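Long-range contact in hydrolase (PDB 5HOE), which probably hydrolyses ester bonds as a carbohydrate acetylesterase of the SGNH (GDSL-like) hydrolase family, and assembles as an octamer: residues T107-I121 against M167-L181. Sequence-based numbering, arbitrary orientation.
Sequences TNDTKSYFHRTPYEI and MFGGGYEKSKELSGL. With PO4 (phosphate ion), chain E.
Ser-112 N donates to Met-167 O (2.8 Å). This bond ties the loop after strand 100-104 of the SGNH hydrolase fold to the end of helix 162-167, just before the turn into helix 171-189. Lys-111 CG lies over one face of the Phe-168 ring, a CH-pi contact 4.0 Å from the centroid. The extended lysine chain runs beside Met-167, pointing the same way. Thr-107 O and Thr-110 OG1 meet the ring edge in its plane. Thr-110 OG1 also donates to Thr-107 O.

The extended chain of Lys-174 (chi2 -179°) carries NZ past Pro-118 to Arg-116 O, to which it donates at 2.8 Å. Water 1 and water 2 are its other two acceptors. Water 2 joins Thr-110 O to Gly-169 O. A methionine here would probably leave Arg-116 O without this donor and take from water 1 and water 2 the donor they share. Farther along, Pro-118 CB packs on Leu-181 CD1 (3.5 Å), and Ile-121 meets Leu-178 at about a right angle. Asn-108 lies near a probable Ser-His-Asp triad. Its ND2 bonds Arg-70 O and donates to O1 of a phosphate ion, probably from the crystallisation liquor, at 2.9 Å.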
loop_
_atom_site.group_PDB
_atom_site.type_symbol
_atom_site.label_atom_id
_atom_site.label_comp_id
_atom_site.label_asym_id
_atom_site.label_seq_id
_atom_site.Cartn_x
_atom_site.Cartn_y
_atom_site.Cartn_z
ATOM N N THR A 107 -12.184 -19.790 -17.002
ATOM C CA THR A 107 -13.532 -19.375 -17.370
ATOM C C THR A 107 -13.904 -18.052 -16.707
ATOM O O THR A 107 -14.475 -17.162 -17.351
ATOM C CB THR A 107 -14.540 -20.452 -16.997
ATOM O OG1 THR A 107 -14.201 -21.678 -17.652
ATOM C CG2 THR A 107 -15.955 -20.019 -17.396
ATOM N N ASN A 108 -13.554 -17.879 -15.428
ATOM C CA ASN A 108 -13.996 -16.662 -14.750
ATOM C C ASN A 108 -13.205 -15.444 -15.184
ATOM O O ASN A 108 -13.730 -14.326 -15.117
ATOM C CB ASN A 108 -14.007 -16.863 -13.242
ATOM C CG ASN A 108 -15.058 -17.841 -12.839
ATOM O OD1 ASN A 108 -16.205 -17.742 -13.310
ATOM N ND2 ASN A 108 -14.703 -18.804 -12.006
ATOM N N ASP A 109 -11.987 -15.634 -15.683
ATOM C CA ASP A 109 -11.245 -14.510 -16.223
ATOM C C ASP A 109 -11.919 -13.893 -17.454
ATOM O O ASP A 109 -11.569 -12.759 -17.832
ATOM C CB ASP A 109 -9.864 -14.968 -16.673
ATOM C CG ASP A 109 -8.985 -15.530 -15.555
ATOM O OD1 ASP A 109 -9.431 -16.373 -14.729
ATOM O OD2 ASP A 109 -7.788 -15.179 -15.582
ATOM N N THR A 110 -12.836 -14.616 -18.111
ATOM C CA THR A 110 -13.536 -14.110 -19.288
ATOM C C THR A 110 -14.719 -13.212 -18.948
ATOM O O THR A 110 -15.364 -12.705 -19.875
ATOM C CB THR A 110 -14.036 -15.251 -20.194
ATOM O OG1 THR A 110 -15.212 -15.875 -19.639
ATOM C CG2 THR A 110 -12.928 -16.302 -20.472
ATOM N N LYS A 111 -15.021 -12.990 -17.668
ATOM C CA LYS A 111 -16.142 -12.133 -17.308
ATOM C C LYS A 111 -15.943 -10.713 -17.829
ATOM O O LYS A 111 -14.817 -10.216 -17.963
ATOM C CB LYS A 111 -16.327 -12.125 -15.792
ATOM C CG LYS A 111 -16.879 -13.448 -15.213
ATOM C CD LYS A 111 -17.014 -13.367 -13.704
ATOM C CE LYS A 111 -17.575 -14.647 -13.098
ATOM N NZ LYS A 111 -17.687 -14.537 -11.625
ATOM N N SER A 112 -17.079 -10.072 -18.131
ATOM C CA SER A 112 -17.085 -8.773 -18.795
ATOM C C SER A 112 -16.250 -7.738 -18.034
ATOM O O SER A 112 -15.447 -7.010 -18.629
ATOM C CB SER A 112 -18.527 -8.305 -18.935
ATOM O OG SER A 112 -19.136 -8.177 -17.648
ATOM N N TYR A 113 -16.417 -7.658 -16.718
ATOM C CA TYR A 113 -15.784 -6.597 -15.935
ATOM C C TYR A 113 -14.285 -6.803 -15.705
ATOM O O TYR A 113 -13.648 -5.904 -15.151
ATOM C CB TYR A 113 -16.518 -6.432 -14.608
ATOM C CG TYR A 113 -16.647 -7.677 -13.752
ATOM C CD1 TYR A 113 -15.594 -8.102 -12.958
ATOM C CD2 TYR A 113 -17.830 -8.396 -13.696
ATOM C CE1 TYR A 113 -15.705 -9.233 -12.146
ATOM C CE2 TYR A 113 -17.955 -9.510 -12.884
ATOM C CZ TYR A 113 -16.893 -9.925 -12.110
ATOM O OH TYR A 113 -17.024 -11.039 -11.305
ATOM N N PHE A 114 -13.686 -7.918 -16.139
ATOM C CA PHE A 114 -12.230 -8.044 -16.029
ATOM C C PHE A 114 -11.476 -7.544 -17.268
ATOM O O PHE A 114 -10.287 -7.219 -17.165
ATOM C CB PHE A 114 -11.818 -9.499 -15.787
ATOM C CG PHE A 114 -12.129 -10.025 -14.397
ATOM C CD1 PHE A 114 -11.711 -9.351 -13.261
ATOM C CD2 PHE A 114 -12.795 -11.242 -14.245
ATOM C CE1 PHE A 114 -11.978 -9.868 -12.010
ATOM C CE2 PHE A 114 -13.066 -11.766 -12.996
ATOM C CZ PHE A 114 -12.661 -11.100 -11.877
ATOM N N HIS A 115 -12.116 -7.500 -18.436
ATOM C CA HIS A 115 -11.493 -6.930 -19.642
ATOM C C HIS A 115 -10.125 -7.546 -19.933
ATOM O O HIS A 115 -9.159 -6.852 -20.266
ATOM C CB HIS A 115 -11.412 -5.406 -19.539
ATOM C CG HIS A 115 -12.742 -4.762 -19.317
ATOM N ND1 HIS A 115 -13.644 -4.557 -20.339
ATOM C CD2 HIS A 115 -13.346 -4.333 -18.185
ATOM C CE1 HIS A 115 -14.739 -4.002 -19.847
ATOM N NE2 HIS A 115 -14.580 -3.850 -18.545
ATOM N N ARG A 116 -10.043 -8.868 -19.828
ATOM C CA ARG A 116 -8.793 -9.585 -20.063
ATOM C C ARG A 116 -8.810 -10.175 -21.471
ATOM O O ARG A 116 -9.847 -10.643 -21.943
ATOM C CB ARG A 116 -8.611 -10.704 -19.019
ATOM C CG ARG A 116 -7.233 -11.312 -18.965
ATOM C CD ARG A 116 -6.992 -12.085 -17.646
ATOM N NE ARG A 116 -6.079 -11.391 -16.726
ATOM C CZ ARG A 116 -5.392 -12.004 -15.761
ATOM N NH1 ARG A 116 -5.533 -13.319 -15.594
ATOM N NH2 ARG A 116 -4.576 -11.320 -14.960
ATOM N N THR A 117 -7.654 -10.155 -22.138
ATOM C CA THR A 117 -7.514 -10.820 -23.426
ATOM C C THR A 117 -7.269 -12.309 -23.201
ATOM O O THR A 117 -6.795 -12.710 -22.139
ATOM C CB THR A 117 -6.295 -10.282 -24.178
ATOM O OG1 THR A 117 -5.104 -10.628 -23.452
ATOM C CG2 THR A 117 -6.361 -8.766 -24.376
ATOM N N PRO A 118 -7.551 -13.147 -24.199
ATOM C CA PRO A 118 -7.220 -14.581 -24.062
ATOM C C PRO A 118 -5.767 -14.850 -23.692
ATOM O O PRO A 118 -5.501 -15.707 -22.836
ATOM C CB PRO A 118 -7.609 -15.159 -25.431
ATOM C CG PRO A 118 -8.712 -14.254 -25.881
ATOM C CD PRO A 118 -8.327 -12.884 -25.423
ATOM N N TYR A 119 -4.816 -14.124 -24.288
ATOM C CA TYR A 119 -3.418 -14.349 -23.939
ATOM C C TYR A 119 -3.156 -14.040 -22.473
ATOM O O TYR A 119 -2.445 -14.792 -21.798
ATOM C CB TYR A 119 -2.465 -13.556 -24.838
ATOM C CG TYR A 119 -1.056 -14.008 -24.610
ATOM C CD1 TYR A 119 -0.575 -15.154 -25.219
ATOM C CD2 TYR A 119 -0.223 -13.337 -23.718
ATOM C CE1 TYR A 119 0.709 -15.604 -24.982
ATOM C CE2 TYR A 119 1.065 -13.794 -23.466
ATOM C CZ TYR A 119 1.519 -14.919 -24.104
ATOM O OH TYR A 119 2.798 -15.356 -23.846
ATOM N N GLU A 120 -3.731 -12.944 -21.956
ATOM C CA GLU A 120 -3.557 -12.620 -20.541
ATOM C C GLU A 120 -4.133 -13.705 -19.630
ATOM O O GLU A 120 -3.596 -13.940 -18.540
ATOM C CB GLU A 120 -4.185 -11.258 -20.231
ATOM C CG GLU A 120 -3.407 -10.075 -20.822
ATOM C CD GLU A 120 -4.169 -8.747 -20.812
ATOM O OE1 GLU A 120 -5.408 -8.728 -20.638
ATOM O OE2 GLU A 120 -3.505 -7.704 -20.996
ATOM N N ILE A 121 -5.212 -14.371 -20.054
ATOM C CA ILE A 121 -5.775 -15.467 -19.269
ATOM C C ILE A 121 -4.809 -16.641 -19.247
ATOM O O ILE A 121 -4.526 -17.211 -18.189
ATOM C CB ILE A 121 -7.152 -15.886 -19.814
ATOM C CG1 ILE A 121 -8.118 -14.688 -19.805
ATOM C CG2 ILE A 121 -7.675 -17.074 -18.985
ATOM C CD1 ILE A 121 -9.544 -14.965 -20.313
ATOM N N MET A 167 -22.750 -10.863 -17.038
ATOM C CA MET A 167 -21.531 -11.239 -16.329
ATOM C C MET A 167 -20.468 -11.752 -17.288
ATOM O O MET A 167 -19.280 -11.483 -17.100
ATOM C CB MET A 167 -21.863 -12.326 -15.303
ATOM C CG MET A 167 -20.778 -12.587 -14.315
ATOM S SD MET A 167 -21.195 -13.928 -13.166
ATOM C CE MET A 167 -22.622 -13.223 -12.315
ATOM N N PHE A 168 -20.884 -12.492 -18.324
ATOM C CA PHE A 168 -19.966 -13.107 -19.279
ATOM C C PHE A 168 -19.967 -12.435 -20.655
ATOM O O PHE A 168 -19.475 -13.021 -21.631
ATOM C CB PHE A 168 -20.225 -14.613 -19.379
ATOM C CG PHE A 168 -19.726 -15.368 -18.179
ATOM C CD1 PHE A 168 -18.395 -15.742 -18.089
ATOM C CD2 PHE A 168 -20.577 -15.707 -17.139
ATOM C CE1 PHE A 168 -17.930 -16.402 -16.986
ATOM C CE2 PHE A 168 -20.097 -16.385 -16.032
ATOM C CZ PHE A 168 -18.784 -16.749 -15.968
ATOM N N GLY A 169 -20.442 -11.200 -20.740
ATOM C CA GLY A 169 -20.376 -10.450 -21.988
ATOM C C GLY A 169 -18.991 -10.428 -22.599
ATOM O O GLY A 169 -18.021 -10.077 -21.930
ATOM N N GLY A 170 -18.880 -10.817 -23.865
ATOM C CA GLY A 170 -17.589 -10.932 -24.510
ATOM C C GLY A 170 -16.824 -12.198 -24.189
ATOM O O GLY A 170 -15.773 -12.436 -24.804
ATOM N N GLY A 171 -17.304 -13.012 -23.240
ATOM C CA GLY A 171 -16.511 -14.125 -22.757
ATOM C C GLY A 171 -16.513 -15.351 -23.625
ATOM O O GLY A 171 -15.537 -16.102 -23.606
ATOM N N TYR A 172 -17.582 -15.591 -24.397
ATOM C CA TYR A 172 -17.636 -16.833 -25.169
ATOM C C TYR A 172 -16.442 -16.962 -26.104
ATOM O O TYR A 172 -15.774 -18.001 -26.143
ATOM C CB TYR A 172 -18.896 -16.889 -26.009
ATOM C CG TYR A 172 -18.861 -18.005 -27.036
ATOM C CD1 TYR A 172 -18.938 -19.335 -26.655
ATOM C CD2 TYR A 172 -18.769 -17.722 -28.388
ATOM C CE1 TYR A 172 -18.929 -20.367 -27.602
ATOM C CE2 TYR A 172 -18.757 -18.733 -29.333
ATOM C CZ TYR A 172 -18.841 -20.054 -28.935
ATOM O OH TYR A 172 -18.811 -21.057 -29.886
ATOM N N GLU A 173 -16.193 -15.918 -26.895
ATOM C CA GLU A 173 -15.096 -15.929 -27.848
ATOM C C GLU A 173 -13.771 -16.186 -27.132
ATOM O O GLU A 173 -12.934 -16.972 -27.597
ATOM C CB GLU A 173 -15.099 -14.580 -28.574
ATOM C CG GLU A 173 -16.343 -14.264 -29.483
ATOM C CD GLU A 173 -17.699 -13.945 -28.766
ATOM O OE1 GLU A 173 -17.768 -13.751 -27.516
ATOM O OE2 GLU A 173 -18.726 -13.875 -29.509
ATOM N N LYS A 174 -13.592 -15.572 -25.965
ATOM C CA LYS A 174 -12.365 -15.773 -25.202
ATOM C C LYS A 174 -12.236 -17.222 -24.738
ATOM O O LYS A 174 -11.158 -17.821 -24.838
ATOM C CB LYS A 174 -12.342 -14.815 -24.008
ATOM C CG LYS A 174 -12.406 -13.336 -24.384
ATOM C CD LYS A 174 -12.354 -12.430 -23.158
ATOM C CE LYS A 174 -12.551 -10.980 -23.568
ATOM N NZ LYS A 174 -12.523 -10.062 -22.416
ATOM N N SER A 175 -13.339 -17.809 -24.267
ATOM C CA SER A 175 -13.313 -19.184 -23.776
ATOM C C SER A 175 -12.959 -20.157 -24.886
ATOM O O SER A 175 -12.354 -21.191 -24.614
ATOM C CB SER A 175 -14.638 -19.540 -23.089
ATOM O OG SER A 175 -15.701 -19.783 -23.999
ATOM N N LYS A 176 -13.326 -19.837 -26.139
ATOM C CA LYS A 176 -12.999 -20.688 -27.282
ATOM C C LYS A 176 -11.511 -20.696 -27.592
ATOM O O LYS A 176 -11.001 -21.663 -28.166
ATOM C CB LYS A 176 -13.730 -20.196 -28.535
ATOM C CG LYS A 176 -15.117 -20.716 -28.695
ATOM C CD LYS A 176 -15.786 -20.059 -29.897
ATOM C CE LYS A 176 -14.983 -20.159 -31.186
ATOM N NZ LYS A 176 -15.751 -19.571 -32.314
ATOM N N GLU A 177 -10.812 -19.619 -27.273
ATOM C CA GLU A 177 -9.394 -19.509 -27.580
ATOM C C GLU A 177 -8.504 -20.146 -26.521
ATOM O O GLU A 177 -7.308 -20.314 -26.769
ATOM C CB GLU A 177 -9.002 -18.037 -27.741
ATOM C CG GLU A 177 -9.561 -17.363 -28.990
ATOM C CD GLU A 177 -9.118 -15.924 -29.103
ATOM O OE1 GLU A 177 -7.920 -15.637 -28.861
ATOM O OE2 GLU A 177 -9.972 -15.079 -29.423
ATOM N N LEU A 178 -9.043 -20.509 -25.350
ATOM C CA LEU A 178 -8.167 -20.944 -24.262
ATOM C C LEU A 178 -7.489 -22.273 -24.578
ATOM O O LEU A 178 -6.319 -22.470 -24.227
ATOM C CB LEU A 178 -8.936 -21.027 -22.945
ATOM C CG LEU A 178 -9.531 -19.725 -22.393
ATOM C CD1 LEU A 178 -10.092 -19.951 -20.992
ATOM C CD2 LEU A 178 -8.522 -18.576 -22.361
ATOM N N SER A 179 -8.196 -23.201 -25.237
ATOM C CA SER A 179 -7.591 -24.499 -25.522
ATOM C C SER A 179 -6.277 -24.352 -26.284
ATOM O O SER A 179 -5.249 -24.915 -25.883
ATOM C CB SER A 179 -8.554 -25.401 -26.274
ATOM O OG SER A 179 -7.937 -26.657 -26.467
ATOM N N GLY A 180 -6.298 -23.628 -27.408
ATOM C CA GLY A 180 -5.081 -23.467 -28.192
ATOM C C GLY A 180 -3.965 -22.769 -27.434
ATOM O O GLY A 180 -2.798 -23.165 -27.519
ATOM N N LEU A 181 -4.305 -21.714 -26.690
ATOM C CA LEU A 181 -3.293 -20.977 -25.948
ATOM C C LEU A 181 -2.752 -21.790 -24.781
ATOM O O LEU A 181 -1.548 -21.729 -24.495
ATOM C CB LEU A 181 -3.870 -19.653 -25.451
ATOM C CG LEU A 181 -4.159 -18.642 -26.564
ATOM C CD1 LEU A 181 -5.042 -17.478 -26.078
ATOM C CD2 LEU A 181 -2.857 -18.135 -27.115
HETATM P P PO4 E . -18.170 -20.047 -11.679
HETATM O O1 PO4 E . -16.843 -20.485 -11.129
HETATM O O2 PO4 E . -18.200 -20.297 -13.163
HETATM O O3 PO4 E . -19.405 -20.595 -11.009
HETATM O O4 PO4 E . -18.409 -18.600 -11.392
HETATM O O HOH W 1 -12.414 -10.699 -19.378
HETATM O O HOH W 2 -15.406 -10.553 -21.581
HETATM O O HOH W 3 -14.422 -7.872 -20.987
#